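Local coordinates for protein elastase inhibitor AFUEI (Aspergillus fumigatus Af293, PDB 3W0E) that inhibits elastases, blocking the fungus's own enzyme non-competitively at nanomolar concentration, and also inhibits human leukocyte elastase, at residues P33-P39 / R51-N57. Residues are numbered along the deposited sequence; the frame is centred on the assembly and turned at random.
Sequences PIRVLHP and RLNIQVN
Strands 34-37 and 52-56 run parallel, their axes 4.6 Å apart at closest approach and inclined by 22°, as neighbours in the mixed sheet of this inhibitor of the I78 family, which belongs to the CI-2 clan. Five backbone hydrogen bonds form the ladder, from Leu52 N to Pro33 O through Val56 N to Leu37 O; Ile54 lies between Arg35 and Leu37, its N-H donating to Arg35 O and its carbonyl accepting from Leu37 N, while Arg35 N donates to Leu52 O. On one face, Ile34 CG2 packs against Ile54 CG1 (4.1 Å), while Leu52 and Ile54 reach helix 2-15.

The opposite face is polar at its start. Arg35 and Arg51 both turn at chi3, which brings their guanidinium groups face to face, with centres 3.5 Å apart and planes at 20°. The C-terminal carboxylate of Ala68, salt-bridged to Arg51 NE and hydrogen-bonded by Asn53 ND2, probably offsets this pairing of like charges. Further along, Leu37 CD1 rests on Asn53 CB at 3.9 Å, and Gln55 NE2 donates to Glu46 O of the second subunit. Arg35 NE meets Asn53 OD1 at 2.8 Å, the oxygen lying at the edge of the guanidinium, close to its plane, with Arg35 NH2 adding a weak bond to the same oxygen.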
loop_
_atom_site.group_PDB
_atom_site.type_symbol
_atom_site.label_atom_id
_atom_site.label_comp_id
_atom_site.label_asym_id
_atom_site.label_seq_id
_atom_site.Cartn_x
_atom_site.Cartn_y
_atom_site.Cartn_z
ATOM N N PRO A 33 3.599 3.677 13.683
ATOM C CA PRO A 33 2.300 4.333 13.805
ATOM C C PRO A 33 1.248 3.732 12.916
ATOM O O PRO A 33 1.596 2.994 12.035
ATOM C CB PRO A 33 2.595 5.723 13.309
ATOM C CG PRO A 33 3.726 5.551 12.402
ATOM C CD PRO A 33 4.564 4.511 12.968
ATOM N N ILE A 34 -0.014 4.058 13.180
ATOM C CA ILE A 34 -1.107 3.612 12.317
ATOM C C ILE A 34 -1.781 4.870 11.763
ATOM O O ILE A 34 -2.081 5.810 12.514
ATOM C CB ILE A 34 -2.157 2.836 13.103
ATOM C CG1 ILE A 34 -1.586 1.509 13.602
ATOM C CG2 ILE A 34 -3.386 2.564 12.253
ATOM C CD1 ILE A 34 -2.476 0.849 14.649
ATOM N N ARG A 35 -2.007 4.904 10.455
ATOM C CA ARG A 35 -2.648 6.045 9.815
ATOM C C ARG A 35 -3.902 5.564 9.105
ATOM O O ARG A 35 -3.878 4.552 8.412
ATOM C CB ARG A 35 -1.712 6.689 8.789
ATOM C CG ARG A 35 -2.364 7.744 7.911
ATOM C CD ARG A 35 -1.299 8.502 7.109
ATOM N NE ARG A 35 -0.654 7.635 6.131
ATOM C CZ ARG A 35 0.335 8.022 5.332
ATOM N NH1 ARG A 35 0.808 9.258 5.421
ATOM N NH2 ARG A 35 0.855 7.166 4.462
ATOM N N VAL A 36 -5.000 6.288 9.276
ATOM C CA VAL A 36 -6.224 5.936 8.563
ATOM C C VAL A 36 -6.336 6.796 7.289
ATOM O O VAL A 36 -6.243 8.024 7.352
ATOM C CB VAL A 36 -7.472 6.096 9.470
ATOM C CG1 VAL A 36 -8.740 5.679 8.702
ATOM C CG2 VAL A 36 -7.331 5.227 10.709
ATOM N N LEU A 37 -6.519 6.150 6.137
ATOM C CA LEU A 37 -6.603 6.858 4.873
ATOM C C LEU A 37 -8.067 6.943 4.464
ATOM O O LEU A 37 -8.688 5.918 4.258
ATOM C CB LEU A 37 -5.809 6.117 3.798
ATOM C CG LEU A 37 -4.297 6.050 4.067
ATOM C CD1 LEU A 37 -3.580 5.326 2.954
ATOM C CD2 LEU A 37 -3.756 7.481 4.233
ATOM N N HIS A 38 -8.599 8.163 4.376
ATOM C CA HIS A 38 -10.001 8.387 3.996
ATOM C C HIS A 38 -10.118 8.811 2.543
ATOM O O HIS A 38 -9.199 9.407 1.986
ATOM C CB HIS A 38 -10.617 9.483 4.862
ATOM C CG HIS A 38 -10.527 9.210 6.327
ATOM N ND1 HIS A 38 -9.473 9.642 7.103
ATOM C CD2 HIS A 38 -11.361 8.547 7.163
ATOM C CE1 HIS A 38 -9.663 9.263 8.353
ATOM N NE2 HIS A 38 -10.803 8.598 8.416
ATOM N N PRO A 39 -11.276 8.537 1.925
ATOM C CA PRO A 39 -11.390 8.833 0.497
ATOM C C PRO A 39 -11.211 10.318 0.277
ATOM O O PRO A 39 -11.779 11.122 1.023
ATOM C CB PRO A 39 -12.819 8.379 0.142
ATOM C CG PRO A 39 -13.526 8.232 1.438
ATOM C CD PRO A 39 -12.494 7.918 2.478
ATOM N N ARG A 51 4.845 1.928 9.226
ATOM C CA ARG A 51 3.523 2.536 9.357
ATOM C C ARG A 51 2.433 1.687 8.718
ATOM O O ARG A 51 2.515 1.321 7.533
ATOM C CB ARG A 51 3.526 3.942 8.751
ATOM C CG ARG A 51 2.155 4.677 8.849
ATOM C CD ARG A 51 2.324 6.131 8.540
ATOM N NE ARG A 51 2.961 6.322 7.241
ATOM C CZ ARG A 51 3.476 7.470 6.814
ATOM N NH1 ARG A 51 3.410 8.560 7.568
ATOM N NH2 ARG A 51 4.055 7.528 5.615
ATOM N N LEU A 52 1.422 1.342 9.511
ATOM C CA LEU A 52 0.303 0.590 8.990
ATOM C C LEU A 52 -0.742 1.588 8.513
ATOM O O LEU A 52 -1.184 2.450 9.275
ATOM C CB LEU A 52 -0.285 -0.334 10.048
ATOM C CG LEU A 52 -1.559 -1.062 9.636
ATOM C CD1 LEU A 52 -1.347 -1.869 8.343
ATOM C CD2 LEU A 52 -2.026 -1.972 10.764
ATOM N N ASN A 53 -1.117 1.471 7.246
ATOM C CA ASN A 53 -2.169 2.309 6.682
ATOM C C ASN A 53 -3.441 1.510 6.551
ATOM O O ASN A 53 -3.466 0.463 5.923
ATOM C CB ASN A 53 -1.767 2.849 5.307
ATOM C CG ASN A 53 -0.565 3.741 5.365
ATOM O OD1 ASN A 53 -0.648 4.887 5.803
ATOM N ND2 ASN A 53 0.578 3.219 4.940
ATOM N N ILE A 54 -4.506 2.006 7.171
ATOM C CA ILE A 54 -5.806 1.369 7.071
ATOM C C ILE A 54 -6.658 2.251 6.171
ATOM O O ILE A 54 -6.927 3.403 6.505
ATOM C CB ILE A 54 -6.462 1.284 8.443
ATOM C CG1 ILE A 54 -5.562 0.501 9.410
ATOM C CG2 ILE A 54 -7.843 0.634 8.330
ATOM C CD1 ILE A 54 -5.502 -0.970 9.119
ATOM N N GLN A 55 -7.073 1.725 5.029
ATOM C CA GLN A 55 -7.815 2.533 4.086
ATOM C C GLN A 55 -9.281 2.192 4.248
ATOM O O GLN A 55 -9.661 1.009 4.216
ATOM C CB GLN A 55 -7.353 2.242 2.655
ATOM C CG GLN A 55 -7.893 3.227 1.638
ATOM C CD GLN A 55 -6.992 3.379 0.420
ATOM O OE1 GLN A 55 -6.023 2.626 0.229
ATOM N NE2 GLN A 55 -7.299 4.369 -0.404
ATOM N N VAL A 56 -10.105 3.220 4.434
ATOM C CA VAL A 56 -11.530 2.999 4.634
ATOM C C VAL A 56 -12.318 3.708 3.527
ATOM O O VAL A 56 -11.796 4.594 2.822
ATOM C CB VAL A 56 -11.992 3.469 6.052
ATOM C CG1 VAL A 56 -11.274 2.677 7.154
ATOM C CG2 VAL A 56 -11.745 4.969 6.235
ATOM N N ASN A 57 -13.564 3.298 3.341
ATOM C CA ASN A 57 -14.471 4.053 2.475
ATOM C C ASN A 57 -15.173 5.177 3.223
ATOM O O ASN A 57 -14.839 5.479 4.382
ATOM C CB ASN A 57 -15.484 3.132 1.781
ATOM C CG ASN A 57 -16.391 2.401 2.754
ATOM O OD1 ASN A 57 -16.566 2.818 3.909
ATOM N ND2 ASN A 57 -16.989 1.292 2.287
HETATM O O HOH W 1 -9.766 5.825 1.284
#